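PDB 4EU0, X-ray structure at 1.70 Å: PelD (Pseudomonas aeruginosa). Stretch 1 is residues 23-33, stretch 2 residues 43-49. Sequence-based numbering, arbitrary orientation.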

# COMPACT_ATOMS: atom_id res chain seq x y z
N PRO A 23 3.87 -17.19 3.82
CA PRO A 23 4.32 -16.18 2.85
C PRO A 23 5.72 -15.62 3.10
O PRO A 23 6.51 -15.49 2.16
N LEU A 24 6.03 -15.30 4.35
CA LEU A 24 7.33 -14.72 4.69
C LEU A 24 8.48 -15.69 4.41
O LEU A 24 9.55 -15.27 3.98
N ASP A 25 8.24 -16.98 4.63
CA ASP A 25 9.21 -18.04 4.35
C ASP A 25 9.47 -18.23 2.86
O ASP A 25 10.62 -18.24 2.42
N ALA A 26 8.39 -18.38 2.09
CA ALA A 26 8.46 -18.68 0.66
C ALA A 26 9.05 -17.55 -0.18
O ALA A 26 9.65 -17.80 -1.23
N LEU A 27 8.86 -16.31 0.26
CA LEU A 27 9.30 -15.16 -0.52
C LEU A 27 10.41 -14.35 0.14
O LEU A 27 10.74 -13.26 -0.33
N ALA A 28 11.00 -14.91 1.19
CA ALA A 28 12.08 -14.26 1.94
C ALA A 28 13.23 -13.78 1.05
O ALA A 28 13.70 -12.65 1.21
N GLU A 29 13.67 -14.64 0.13
CA GLU A 29 14.76 -14.30 -0.79
C GLU A 29 14.38 -13.12 -1.69
O GLU A 29 15.20 -12.23 -1.93
N THR A 30 13.14 -13.12 -2.16
CA THR A 30 12.61 -12.06 -3.00
C THR A 30 12.49 -10.75 -2.22
O THR A 30 12.83 -9.68 -2.73
N VAL A 31 11.99 -10.85 -0.99
CA VAL A 31 11.83 -9.67 -0.12
C VAL A 31 13.19 -9.03 0.14
O VAL A 31 13.37 -7.83 -0.06
N LEU A 32 14.15 -9.85 0.56
CA LEU A 32 15.51 -9.37 0.77
C LEU A 32 16.13 -8.76 -0.49
O LEU A 32 16.75 -7.70 -0.43
N ALA A 33 15.95 -9.43 -1.63
CA ALA A 33 16.47 -8.94 -2.92
C ALA A 33 15.91 -7.55 -3.25
O ALA A 33 16.66 -6.67 -3.66
N ILE A 43 25.80 -6.31 2.39
CA ILE A 43 25.67 -7.39 3.37
C ILE A 43 24.48 -7.12 4.29
O ILE A 43 24.41 -6.09 4.97
N ALA A 44 23.54 -8.07 4.32
CA ALA A 44 22.30 -7.92 5.07
C ALA A 44 21.64 -9.27 5.36
O ALA A 44 22.05 -10.30 4.82
N GLY A 45 20.62 -9.25 6.22
CA GLY A 45 19.85 -10.44 6.56
C GLY A 45 18.40 -10.10 6.85
O GLY A 45 18.09 -8.99 7.29
N LEU A 46 17.52 -11.06 6.58
CA LEU A 46 16.09 -10.91 6.86
C LEU A 46 15.66 -11.93 7.90
O LEU A 46 15.91 -13.13 7.75
N TYR A 47 14.99 -11.45 8.95
CA TYR A 47 14.63 -12.29 10.11
C TYR A 47 13.16 -12.17 10.46
O TYR A 47 12.57 -11.10 10.31
N ARG A 48 12.56 -13.26 10.94
CA ARG A 48 11.19 -13.21 11.43
C ARG A 48 11.15 -12.56 12.81
O ARG A 48 12.02 -12.80 13.63
N VAL A 49 10.13 -11.74 13.04
CA VAL A 49 9.92 -11.14 14.35
C VAL A 49 8.68 -11.75 15.00
O VAL A 49 7.61 -11.79 14.39

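Leu-46 lies at the centre of this contact. Its CA-to-CB bond points toward the helical stretch, and with chi1 t and chi2 p the side chain brings CD2 among four residues. Leu-46 CD2 lies 3.8 Å from Val-31 CG1 (chi1 t), 4.2 Å from Ala-28 CB, 4.2 Å from Leu-32 N and 4.5 Å from Leu-24 CD1, and it also comes within 3.5 Å of the backbone atom Ala-28 O. Ala-28 O accepts the helical hydrogen bond from Leu-32 N (2.9 Å), so the methyl group packs against a carbonyl oxygen already engaged in the helix. A branched, flexible leucine suits this place because one methyl can reach several neighbours at once, while the small Ala-28 side chain accompanies this close approach to the helix backbone.

Further along, Leu-32 also points toward the strand and adopts the same t, p rotamer. Leu-32 CB is 4.4 Å from Leu-46 CB, and Leu-32 CD1 lies 4.2 Å from Ala-44 CB. The alternation of the strand explains the pattern: Ala-44, Leu-46 and Arg-48 point toward the helical stretch, whereas Tyr-47 points away. Gly-45 has no side chain; a CB modelled there would point away from the helical stretch and clash with Tyr-47 OH at 2.5 Å. On the helix, Glu-29 and Thr-30 point away and pair with each other instead, Thr-30 N and Thr-30 OG1 donating to Glu-29 OE2 at 3.1 and 3.0 Å.

Leu-24 carries the apolar surface to its polar edge. Also t, p, it meets Leu-46 through CD1, and Leu-24 CD2 sits over one face of the Arg-48 guanidinium, 3.9 Å from Arg-48 NH1. The flat face of a guanidinium makes few hydrogen bonds and tolerates a methyl group, leaving the polar edge free for other partners. Arg-48 follows a t, t, m course through chi1 to chi3, with chi4 at -80°, and its long side chain both packs on Leu-24 and reaches Asp-25. Although the CA-to-CB bond of Asp-25 points sideways, its carboxylate comes nearer, and Asp-25 OD2 forms a salt bridge with Arg-48 NH2 at 3.2 Å, close to the guanidinium plane.

Two waters join this polar edge. Water 1 donates to Asp-25 OD1 at 2.6 Å and accepts from Arg-48 NE at 2.7 Å, bridging the two charged side chains. Water 2 accepts from Asp-25 N at 2.7 Å and from Arg-48 NH2 at 2.6 Å, linking the arginine to the helix backbone.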

# COMPACT_ATOMS: atom_id res chain seq x y z
CB PRO A 23 3.27 -15.07 3.01
CG PRO A 23 2.07 -15.76 3.50
CD PRO A 23 2.57 -16.83 4.41
CB LEU A 24 7.35 -14.23 6.15
CG LEU A 24 8.61 -13.53 6.70
CD1 LEU A 24 9.01 -12.31 5.88
CD2 LEU A 24 8.42 -13.16 8.16
CB ASP A 25 8.75 -19.37 4.96
CG ASP A 25 8.81 -19.38 6.47
OD1 ASP A 25 9.76 -18.78 7.04
OD2 ASP A 25 7.93 -20.00 7.10
CB ALA A 26 7.08 -19.06 0.14
CB LEU A 27 8.10 -14.29 -0.90
CG LEU A 27 7.44 -14.81 -2.18
CD1 LEU A 27 5.94 -14.88 -2.07
CD2 LEU A 27 7.86 -13.98 -3.38
CB ALA A 28 12.60 -15.17 3.03
CB GLU A 29 15.23 -15.53 -1.60
CG GLU A 29 14.44 -15.85 -2.87
CD GLU A 29 13.13 -16.58 -2.60
OE1 GLU A 29 13.17 -17.80 -2.33
OE2 GLU A 29 12.06 -15.94 -2.67
CB THR A 30 11.26 -12.46 -3.61
OG1 THR A 30 11.45 -13.57 -4.49
CG2 THR A 30 10.63 -11.30 -4.39
CB VAL A 31 11.11 -10.02 1.22
CG1 VAL A 31 11.13 -8.82 2.17
CG2 VAL A 31 9.68 -10.47 0.96
CB LEU A 32 16.39 -10.49 1.33
CG LEU A 32 17.86 -10.13 1.58
CD1 LEU A 32 17.99 -9.00 2.59
CD2 LEU A 32 18.60 -11.35 2.04
CB ALA A 33 16.15 -9.92 -4.04
CB ILE A 43 26.96 -7.63 4.22
CG1 ILE A 43 28.22 -7.57 3.36
CG2 ILE A 43 26.88 -8.99 4.92
CD1 ILE A 43 29.53 -7.63 4.16
CB ALA A 44 21.32 -7.01 4.31
CB LEU A 46 15.28 -11.09 5.58
CG LEU A 46 13.78 -10.78 5.66
CD1 LEU A 46 13.50 -9.29 5.87
CD2 LEU A 46 13.09 -11.27 4.40
CB TYR A 47 15.48 -11.90 11.32
CG TYR A 47 16.96 -11.84 11.02
CD1 TYR A 47 17.75 -12.97 11.18
CD2 TYR A 47 17.55 -10.67 10.55
CE1 TYR A 47 19.10 -12.93 10.90
CE2 TYR A 47 18.91 -10.63 10.26
CZ TYR A 47 19.67 -11.76 10.44
OH TYR A 47 21.02 -11.73 10.16
CB ARG A 48 10.57 -14.61 11.49
CG ARG A 48 9.14 -14.64 12.03
CD ARG A 48 8.61 -16.06 12.25
NE ARG A 48 8.51 -16.82 11.00
CZ ARG A 48 7.52 -16.71 10.12
NH1 ARG A 48 6.51 -15.86 10.31
NH2 ARG A 48 7.54 -17.46 9.03
CB VAL A 49 9.79 -9.60 14.26
CG1 VAL A 49 9.42 -9.00 15.60
CG2 VAL A 49 11.10 -9.00 13.75
O HOH W 1 9.96 -18.66 9.62
O HOH W 2 6.53 -17.27 6.69